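Local coordinates for glycerophosphoryl diester phosphodiesterase (Parabacteroides distasonis, PDB 3MZ2), which probably hydrolyses glycerophosphodiesters, in a catalytic domain built on a TIM barrel, at residues I205-G210 with R227-M232; M161-D166 with M181-V186. All coordinates share one frame; numbering follows the deposited sequence.

Interaction 1 of 2, residues I205-G210 with R227-M232. With SO4 (sulfate ion), chain D.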
ATOM      1  N   ILE A 205     -11.817 -17.471  -5.500  1.00 10.68           N
ATOM      2  CA  ILE A 205     -10.422 -17.235  -5.225  1.00 10.44           C
ATOM      3  C   ILE A 205      -9.479 -17.949  -6.222  1.00 10.96           C
ATOM      4  O   ILE A 205      -9.649 -19.128  -6.535  1.00 11.18           O
ATOM      5  CB  ILE A 205     -10.072 -17.592  -3.795  1.00  9.94           C
ATOM      6  CG1 ILE A 205     -10.767 -16.588  -2.877  1.00 11.45           C
ATOM      7  CG2 ILE A 205      -8.545 -17.562  -3.583  1.00 10.22           C
ATOM      8  CD1 ILE A 205     -10.523 -16.853  -1.413  1.00 11.68           C
HETATM    9  N   MSE A 206      -8.525 -17.156  -6.727  1.00  9.23           N
HETATM   10  CA  MSE A 206      -7.266 -17.662  -7.294  1.00 11.06           C
HETATM   11  C   MSE A 206      -6.196 -17.157  -6.339  1.00 10.89           C
HETATM   12  O   MSE A 206      -6.296 -16.021  -5.879  1.00  9.49           O
HETATM   13  CB  MSE A 206      -7.063 -17.142  -8.727  1.00 10.67           C
HETATM   14  CG  MSE A 206      -5.771 -17.619  -9.407  1.00 12.45           C
HETATM   15 SE   MSE A 206      -4.286 -16.341  -9.032  0.75 10.89          SE
HETATM   16  CE  MSE A 206      -4.891 -15.027 -10.361  1.00 16.06           C
ATOM     17  N   ALA A 207      -5.191 -17.989  -6.038  1.00 10.98           N
ATOM     18  CA  ALA A 207      -4.250 -17.639  -4.983  1.00 11.73           C
ATOM     19  C   ALA A 207      -2.861 -17.290  -5.451  1.00 11.97           C
ATOM     20  O   ALA A 207      -2.265 -18.075  -6.179  1.00 11.85           O
ATOM     21  CB  ALA A 207      -4.177 -18.776  -3.948  1.00 12.05           C
ATOM     22  N   TYR A 208      -2.371 -16.155  -4.969  1.00 11.44           N
ATOM     23  CA  TYR A 208      -1.002 -15.752  -5.106  1.00 10.96           C
ATOM     24  C   TYR A 208      -0.264 -16.330  -3.902  1.00 11.53           C
ATOM     25  O   TYR A 208      -0.643 -16.041  -2.747  1.00 10.51           O
ATOM     26  CB  TYR A 208      -0.889 -14.223  -5.152  1.00 11.85           C
ATOM     27  CG  TYR A 208       0.543 -13.748  -5.059  1.00 12.39           C
ATOM     28  CD1 TYR A 208       1.487 -14.171  -5.988  1.00 14.98           C
ATOM     29  CD2 TYR A 208       0.970 -12.954  -4.022  1.00 16.45           C
ATOM     30  CE1 TYR A 208       2.807 -13.802  -5.902  1.00 17.21           C
ATOM     31  CE2 TYR A 208       2.313 -12.538  -3.939  1.00 15.92           C
ATOM     32  CZ  TYR A 208       3.213 -12.982  -4.905  1.00 17.04           C
ATOM     33  OH  TYR A 208       4.560 -12.634  -4.864  1.00 20.62           O
ATOM     34  N   VAL A 209       0.686 -17.241  -4.155  1.00 10.49           N
ATOM     35  CA  VAL A 209       1.397 -17.911  -3.073  1.00 12.14           C
ATOM     36  C   VAL A 209       2.834 -17.414  -2.878  1.00 13.05           C
ATOM     37  O   VAL A 209       3.563 -17.986  -2.096  1.00 15.52           O
ATOM     38  CB  VAL A 209       1.384 -19.451  -3.218  1.00 12.33           C
ATOM     39  CG1 VAL A 209      -0.112 -20.032  -3.208  1.00 12.49           C
ATOM     40  CG2 VAL A 209       2.127 -19.930  -4.516  1.00 12.08           C
ATOM     41  N   GLY A 210       3.256 -16.382  -3.629  1.00 13.04           N
ATOM     42  CA  GLY A 210       4.550 -15.758  -3.348  1.00 13.52           C
ATOM     43  C   GLY A 210       5.493 -15.793  -4.532  1.00 13.31           C
ATOM     44  O   GLY A 210       5.089 -16.165  -5.655  1.00 12.70           O
ATOM     45  N   ARG A 227      -8.955 -27.594  -2.111  1.00 15.71           N
ATOM     46  CA  ARG A 227     -10.084 -26.653  -2.084  1.00 15.61           C
ATOM     47  C   ARG A 227     -10.495 -26.128  -3.458  1.00 16.21           C
ATOM     48  O   ARG A 227     -11.353 -25.248  -3.549  1.00 16.83           O
ATOM     49  CB  ARG A 227      -9.748 -25.489  -1.160  1.00 15.30           C
ATOM     50  CG  ARG A 227      -9.624 -25.875   0.302  1.00 17.96           C
ATOM     51  CD  ARG A 227      -8.694 -24.889   1.062  1.00 17.88           C
ATOM     52  NE  ARG A 227      -8.781 -25.082   2.500  1.00 20.71           N
ATOM     53  CZ  ARG A 227      -8.198 -26.067   3.169  1.00 20.49           C
ATOM     54  NH1 ARG A 227      -7.463 -26.985   2.549  1.00 18.56           N
ATOM     55  NH2 ARG A 227      -8.371 -26.169   4.486  1.00 23.65           N
ATOM     56  N   GLY A 228      -9.900 -26.660  -4.525  1.00 15.11           N
ATOM     57  CA  GLY A 228     -10.237 -26.235  -5.886  1.00 13.79           C
ATOM     58  C   GLY A 228      -9.585 -24.956  -6.371  1.00 13.41           C
ATOM     59  O   GLY A 228     -10.020 -24.350  -7.365  1.00 13.98           O
ATOM     60  N   VAL A 229      -8.522 -24.551  -5.676  1.00 11.90           N
ATOM     61  CA  VAL A 229      -7.902 -23.252  -5.913  1.00 12.21           C
ATOM     62  C   VAL A 229      -6.595 -23.364  -6.715  1.00 11.34           C
ATOM     63  O   VAL A 229      -5.712 -24.112  -6.329  1.00 12.47           O
ATOM     64  CB  VAL A 229      -7.659 -22.534  -4.582  1.00 11.85           C
ATOM     65  CG1 VAL A 229      -6.867 -21.204  -4.704  1.00 12.08           C
ATOM     66  CG2 VAL A 229      -9.019 -22.263  -3.911  1.00 13.69           C
HETATM   67  N   MSE A 230      -6.498 -22.629  -7.819  1.00 12.31           N
HETATM   68  CA  MSE A 230      -5.258 -22.521  -8.585  0.60 12.44           C
HETATM   69  C   MSE A 230      -4.295 -21.559  -7.922  1.00 12.15           C
HETATM   70  O   MSE A 230      -4.734 -20.555  -7.360  1.00 12.36           O
HETATM   71  CB  MSE A 230      -5.525 -22.028  -9.994  0.60 12.84           C
HETATM   72  CG  MSE A 230      -6.206 -23.112 -10.753  0.60 13.67           C
HETATM   73 SE   MSE A 230      -6.784 -22.764 -12.553  0.45 16.65          SE
HETATM   74  CE  MSE A 230      -5.096 -23.004 -13.502  0.60 11.89           C
ATOM     75  N   CYS A 231      -3.006 -21.866  -8.050  1.00 10.95           N
ATOM     76  CA  CYS A 231      -1.930 -21.170  -7.347  1.00 11.85           C
ATOM     77  C   CYS A 231      -0.906 -20.535  -8.304  1.00 11.80           C
ATOM     78  O   CYS A 231      -0.455 -21.151  -9.294  1.00 12.34           O
ATOM     79  CB  CYS A 231      -1.255 -22.157  -6.349  1.00 12.00           C
ATOM     80  SG  CYS A 231      -2.375 -22.797  -5.110  1.00 14.38           S
HETATM   81  N   MSE A 232      -0.556 -19.318  -7.953  1.00 11.60           N
HETATM   82  CA  MSE A 232       0.283 -18.483  -8.795  0.50 10.60           C
HETATM   83  C   MSE A 232       1.555 -18.113  -8.062  1.00 11.66           C
HETATM   84  O   MSE A 232       1.514 -17.631  -6.932  1.00 12.79           O
HETATM   85  CB  MSE A 232      -0.447 -17.202  -9.140  0.50  9.98           C
HETATM   86  CG  MSE A 232       0.260 -16.382 -10.214  0.50  8.23           C
HETATM   87 SE   MSE A 232      -0.824 -14.861 -10.667  0.38  9.09          SE
HETATM   88  CE  MSE A 232      -0.106 -13.534  -9.434  0.50 12.98           C
TER
HETATM   89  S   SO4 D   5      -6.043 -29.138   5.445  1.00 43.32           S
HETATM   90  O1  SO4 D   5      -4.732 -28.835   6.023  1.00 42.98           O
HETATM   91  O2  SO4 D   5      -5.980 -29.243   3.977  1.00 43.66           O
HETATM   92  O3  SO4 D   5      -6.486 -30.428   5.982  1.00 45.72           O
HETATM   93  O4  SO4 D   5      -6.973 -28.083   5.839  1.00 44.39           O
HETATM   94  O   HOH W   1      -8.362 -20.584  -8.497  1.00 11.85           O

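Interaction 2 of 2, residues M161-D166 with M181-V186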
HETATM    1  N   MSE A 161     -10.854  -8.685 -12.068  1.00 11.16           N
HETATM    2  CA  MSE A 161     -10.683  -9.306 -10.747  1.00 11.59           C
HETATM    3  C   MSE A 161     -10.033  -8.311  -9.810  1.00 11.58           C
HETATM    4  O   MSE A 161      -9.386  -7.352 -10.280  1.00 13.25           O
HETATM    5  CB  MSE A 161      -9.792 -10.563 -10.813  1.00 12.10           C
HETATM    6  CG  MSE A 161     -10.440 -11.662 -11.569  1.00 13.59           C
HETATM    7 SE   MSE A 161      -9.191 -13.075 -12.084  0.75 13.88          SE
HETATM    8  CE  MSE A 161      -8.554 -13.674 -10.327  1.00 11.57           C
ATOM      9  N   ILE A 162     -10.148  -8.570  -8.517  1.00 11.41           N
ATOM     10  CA  ILE A 162      -9.604  -7.651  -7.490  1.00 11.75           C
ATOM     11  C   ILE A 162      -8.543  -8.382  -6.670  1.00 12.25           C
ATOM     12  O   ILE A 162      -8.789  -9.464  -6.186  1.00 10.96           O
ATOM     13  CB  ILE A 162     -10.724  -7.152  -6.557  1.00 11.65           C
ATOM     14  CG1 ILE A 162     -11.843  -6.484  -7.381  1.00 14.45           C
ATOM     15  CG2 ILE A 162     -10.150  -6.152  -5.503  1.00 13.56           C
ATOM     16  CD1 ILE A 162     -13.205  -6.360  -6.620  1.00 14.78           C
ATOM     17  N   THR A 163      -7.368  -7.771  -6.527  1.00 11.42           N
ATOM     18  CA  THR A 163      -6.319  -8.317  -5.689  1.00 12.33           C
ATOM     19  C   THR A 163      -6.624  -7.919  -4.265  1.00 12.77           C
ATOM     20  O   THR A 163      -6.881  -6.747  -3.985  1.00 11.65           O
ATOM     21  CB  THR A 163      -4.922  -7.786  -6.077  1.00 13.17           C
ATOM     22  OG1 THR A 163      -4.664  -8.138  -7.426  1.00 14.32           O
ATOM     23  CG2 THR A 163      -3.842  -8.450  -5.156  1.00 14.51           C
ATOM     24  N   VAL A 164      -6.587  -8.916  -3.375  1.00 12.16           N
ATOM     25  CA  VAL A 164      -6.837  -8.709  -1.939  1.00 12.57           C
ATOM     26  C   VAL A 164      -5.723  -9.367  -1.161  1.00 12.12           C
ATOM     27  O   VAL A 164      -5.222 -10.453  -1.565  1.00 12.50           O
ATOM     28  CB  VAL A 164      -8.212  -9.290  -1.501  1.00 12.24           C
ATOM     29  CG1 VAL A 164      -9.373  -8.460  -2.146  1.00 11.46           C
ATOM     30  CG2 VAL A 164      -8.352 -10.783  -1.801  1.00 12.58           C
ATOM     31  N   HIS A 165      -5.300  -8.679  -0.103  1.00 12.74           N
ATOM     32  CA  HIS A 165      -4.160  -9.133   0.671  1.00 13.85           C
ATOM     33  C   HIS A 165      -4.539 -10.003   1.881  1.00 14.03           C
ATOM     34  O   HIS A 165      -3.687 -10.661   2.461  1.00 13.62           O
ATOM     35  CB  HIS A 165      -3.299  -7.955   1.107  1.00 15.13           C
ATOM     36  CG  HIS A 165      -2.679  -7.209  -0.024  1.00 20.56           C
ATOM     37  ND1 HIS A 165      -2.473  -5.844   0.014  1.00 28.40           N
ATOM     38  CD2 HIS A 165      -2.267  -7.619  -1.247  1.00 24.90           C
ATOM     39  CE1 HIS A 165      -1.918  -5.460  -1.126  1.00 28.63           C
ATOM     40  NE2 HIS A 165      -1.777  -6.519  -1.903  1.00 26.66           N
ATOM     41  N   ASP A 166      -5.795  -9.999   2.270  1.00 14.13           N
ATOM     42  CA  ASP A 166      -6.237 -10.785   3.425  0.50 13.75           C
ATOM     43  C   ASP A 166      -7.739 -10.984   3.364  1.00 13.70           C
ATOM     44  O   ASP A 166      -8.433 -10.449   2.472  1.00 12.06           O
ATOM     45  CB  ASP A 166      -5.796 -10.147   4.772  0.50 14.23           C
ATOM     46  CG  ASP A 166      -6.592  -8.901   5.139  0.50 15.44           C
ATOM     47  OD1 ASP A 166      -7.279  -8.345   4.264  0.50 16.24           O
ATOM     48  OD2 ASP A 166      -6.514  -8.475   6.315  0.50 18.38           O
HETATM   49  N   MSE A 181     -14.621 -11.811  -8.363  1.00 11.00           N
HETATM   50  CA  MSE A 181     -13.582 -12.841  -8.336  1.00 11.56           C
HETATM   51  C   MSE A 181     -12.302 -12.208  -7.827  1.00 11.13           C
HETATM   52  O   MSE A 181     -11.993 -11.085  -8.222  1.00 12.24           O
HETATM   53  CB  MSE A 181     -13.412 -13.409  -9.723  1.00 12.57           C
HETATM   54  CG  MSE A 181     -12.366 -14.455  -9.972  1.00 14.15           C
HETATM   55 SE   MSE A 181     -13.078 -16.223  -9.546  0.75 13.25          SE
HETATM   56  CE  MSE A 181     -11.427 -16.979  -8.886  1.00 15.16           C
ATOM     57  N   PHE A 182     -11.538 -12.945  -7.016  1.00 10.33           N
ATOM     58  CA  PHE A 182     -10.365 -12.409  -6.366  1.00 11.28           C
ATOM     59  C   PHE A 182      -9.060 -13.077  -6.773  1.00 11.40           C
ATOM     60  O   PHE A 182      -9.024 -14.315  -6.965  1.00 13.05           O
ATOM     61  CB  PHE A 182     -10.527 -12.556  -4.850  1.00 11.83           C
ATOM     62  CG  PHE A 182     -11.698 -11.804  -4.326  1.00 10.68           C
ATOM     63  CD1 PHE A 182     -11.699 -10.422  -4.345  1.00 11.40           C
ATOM     64  CD2 PHE A 182     -12.808 -12.476  -3.862  1.00 12.96           C
ATOM     65  CE1 PHE A 182     -12.798  -9.715  -3.899  1.00 13.37           C
ATOM     66  CE2 PHE A 182     -13.944 -11.784  -3.421  1.00 13.15           C
ATOM     67  CZ  PHE A 182     -13.930 -10.413  -3.392  1.00 13.45           C
ATOM     68  N   GLU A 183      -7.999 -12.258  -6.810  1.00 10.79           N
ATOM     69  CA  GLU A 183      -6.637 -12.781  -6.640  1.00 10.19           C
ATOM     70  C   GLU A 183      -6.298 -12.533  -5.152  1.00 11.49           C
ATOM     71  O   GLU A 183      -6.217 -11.410  -4.726  1.00 12.12           O
ATOM     72  CB  GLU A 183      -5.624 -12.074  -7.545  1.00 11.32           C
ATOM     73  CG  GLU A 183      -4.220 -12.576  -7.246  1.00 12.08           C
ATOM     74  CD  GLU A 183      -3.141 -11.863  -7.986  1.00 14.80           C
ATOM     75  OE1 GLU A 183      -3.187 -11.867  -9.245  1.00 14.41           O
ATOM     76  OE2 GLU A 183      -2.221 -11.389  -7.284  1.00 15.85           O
ATOM     77  N   ALA A 184      -6.205 -13.588  -4.378  1.00 11.04           N
ATOM     78  CA  ALA A 184      -5.964 -13.485  -2.937  1.00 11.49           C
ATOM     79  C   ALA A 184      -4.539 -13.875  -2.582  1.00 12.11           C
ATOM     80  O   ALA A 184      -4.049 -14.868  -3.051  1.00 11.91           O
ATOM     81  CB  ALA A 184      -6.966 -14.391  -2.184  1.00 11.77           C
ATOM     82  N   PHE A 185      -3.857 -13.076  -1.754  1.00 10.85           N
ATOM     83  CA  PHE A 185      -2.580 -13.472  -1.196  1.00 11.91           C
ATOM     84  C   PHE A 185      -2.793 -14.609  -0.216  1.00 11.74           C
ATOM     85  O   PHE A 185      -3.512 -14.461   0.795  1.00 12.47           O
ATOM     86  CB  PHE A 185      -1.912 -12.286  -0.496  1.00 10.80           C
ATOM     87  CG  PHE A 185      -1.218 -11.311  -1.431  1.00 14.33           C
ATOM     88  CD1 PHE A 185      -1.851 -10.885  -2.581  1.00 13.69           C
ATOM     89  CD2 PHE A 185       0.019 -10.776  -1.117  1.00 17.14           C
ATOM     90  CE1 PHE A 185      -1.211 -10.037  -3.477  1.00 21.07           C
ATOM     91  CE2 PHE A 185       0.658  -9.873  -2.002  1.00 18.29           C
ATOM     92  CZ  PHE A 185       0.018  -9.507  -3.177  1.00 19.39           C
ATOM     93  N   VAL A 186      -2.171 -15.748  -0.484  1.00 12.50           N
ATOM     94  CA  VAL A 186      -2.339 -16.913   0.386  1.00 12.80           C
ATOM     95  C   VAL A 186      -0.998 -17.580   0.521  1.00 14.50           C
ATOM     96  O   VAL A 186      -0.718 -18.546  -0.160  1.00 14.78           O
ATOM     97  CB  VAL A 186      -3.402 -17.970  -0.126  1.00 13.25           C
ATOM     98  CG1 VAL A 186      -3.788 -18.866   1.050  1.00 15.32           C
ATOM     99  CG2 VAL A 186      -4.608 -17.338  -0.711  1.00 12.81           C
TER
HETATM  100  O   HOH W   2      -2.887 -13.097   3.659  1.00 17.68           O

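Interaction 1 of 2, residues I205-G210 with R227-M232
Ala-207 lies against Met-230 and Met-232 with both of its backbone polar groups engaged. Its N donates to Met-230 O at 2.9 Å, almost straight (174° at the hydrogen), and its O accepts Met-232 N at 2.8 Å. Ala-207 thus bonds to both neighbours of its bridge partner Cys-231, the parallel pattern, and Val-209 N to Met-232 O adds the next rung. Where the ladder fades, a water bridges Ile-205 O and Met-230 N, 2.8 Å from each, accepting from the latter.

Two different packings flank this ladder. On the face bearing Ala-207 and Cys-231, Val-229 CG1, anti to the backbone N (chi1 174°), meets Ala-207 CB at 3.7 Å, while Val-209 CG1 meets Cys-231 CB at 4.0 Å; Leu-224 and Val-217 of helix 215-226 cover this layer. On the face bearing Tyr-208 and Met-232, selenomethionine Met-206 folds back at its second and third torsions, and its SE lies 3.9 Å from Met-232 CB. Ile-262 and Glu-264 of strand 262-265 and Glu-183 of strand 182-185 touch side chains on that face, as expected for the inside of the barrel. Met-232 has two conformers, so contacts of its tip are doubtful.

Helix 215-226 ends in a Schellman motif with Gly-228, at positive phi, as its C' residue. Beside it, Arg-227 makes a salt bridge to Glu-196 through NE and grips a sulfate, probably from the crystallisation liquor, NH2 reaching O4 at 2.7 Å. The Arg-227 side chain stays at least 8.3 Å from 205-210, and the strands meet through backbone hydrogen bonds and apolar contacts, so their cohesion does not rest on charge.

Interaction 2 of 2, residues M161-D166 with M181-V186
Phe-185 meets His-165 in an edge-to-face (T-shaped) pair. The imidazole edge comes down over the phenyl face, with His-165 CD2 3.4 Å above the plane of the Phe-185 ring and over its centre; the centroids are 4.4 Å apart and the planes are turned by 70°. Thr-163 CG2 touches the same phenyl ring obliquely, 3.5 Å from Phe-185 CE1, and Tyr-208 makes a further edge-to-face pair with it. An alanine in place of Phe-185 would probably deprive the His-165 edge of its aromatic face and Thr-163 CG2 of its contact with the ring, leaving the imidazole freer to turn.

At the other end, selenomethionine Met-161 runs alongside Met-181, CG to CG at 3.7 Å. Its chain bends at the third torsion (60°), which carries Met-161 CE to 3.5 Å from Phe-182 O.

The two strands are the parallel arms of a beta-alpha-beta unit of the TIM barrel, joined by helix 167-176. Asp-166 is the N-cap of that helix; in the conformer given here, its OD1 accepts from Ser-169 N.

Val-164 packs on the helix side, where Phe-173 and Ala-170 cover it. Its CG1 meets Phe-182 CD1 at 3.8 Å, and its CG2 meets Ala-184 CB at 3.9 Å. The Val-164 backbone is bonded in both directions, N to Glu-183 O and O to Phe-185 N, the latter 3.0 Å long. Glu-183 N donates to Ile-162 O, and past the last rung a water donates to both His-165 O and Phe-185 O.

How the interactions relate
From the N terminus, interaction 2 comes first: strand 160-164 leads into helix 167-176 and returns as strand 182-185, so the contact closes one beta-alpha-beta crossover. The chain then passes through helix 189-197 to strand 205-210, where interaction 1 opens; helix 215-226 intervenes before strand 231-234 closes the second crossover. The loops follow in series, neither nested nor crossed. They meet laterally, because strands 182-185 and 205-210 are parallel neighbours: Tyr-208 N lies 2.9 Å from Ala-184 O and Tyr-208 O 2.7 Å from Val-186 N, both probable hydrogen bonds. Together with this pairing, the two contacts tie strands 160-164, 182-185, 205-210 and 231-234 into one arc of the barrel wall.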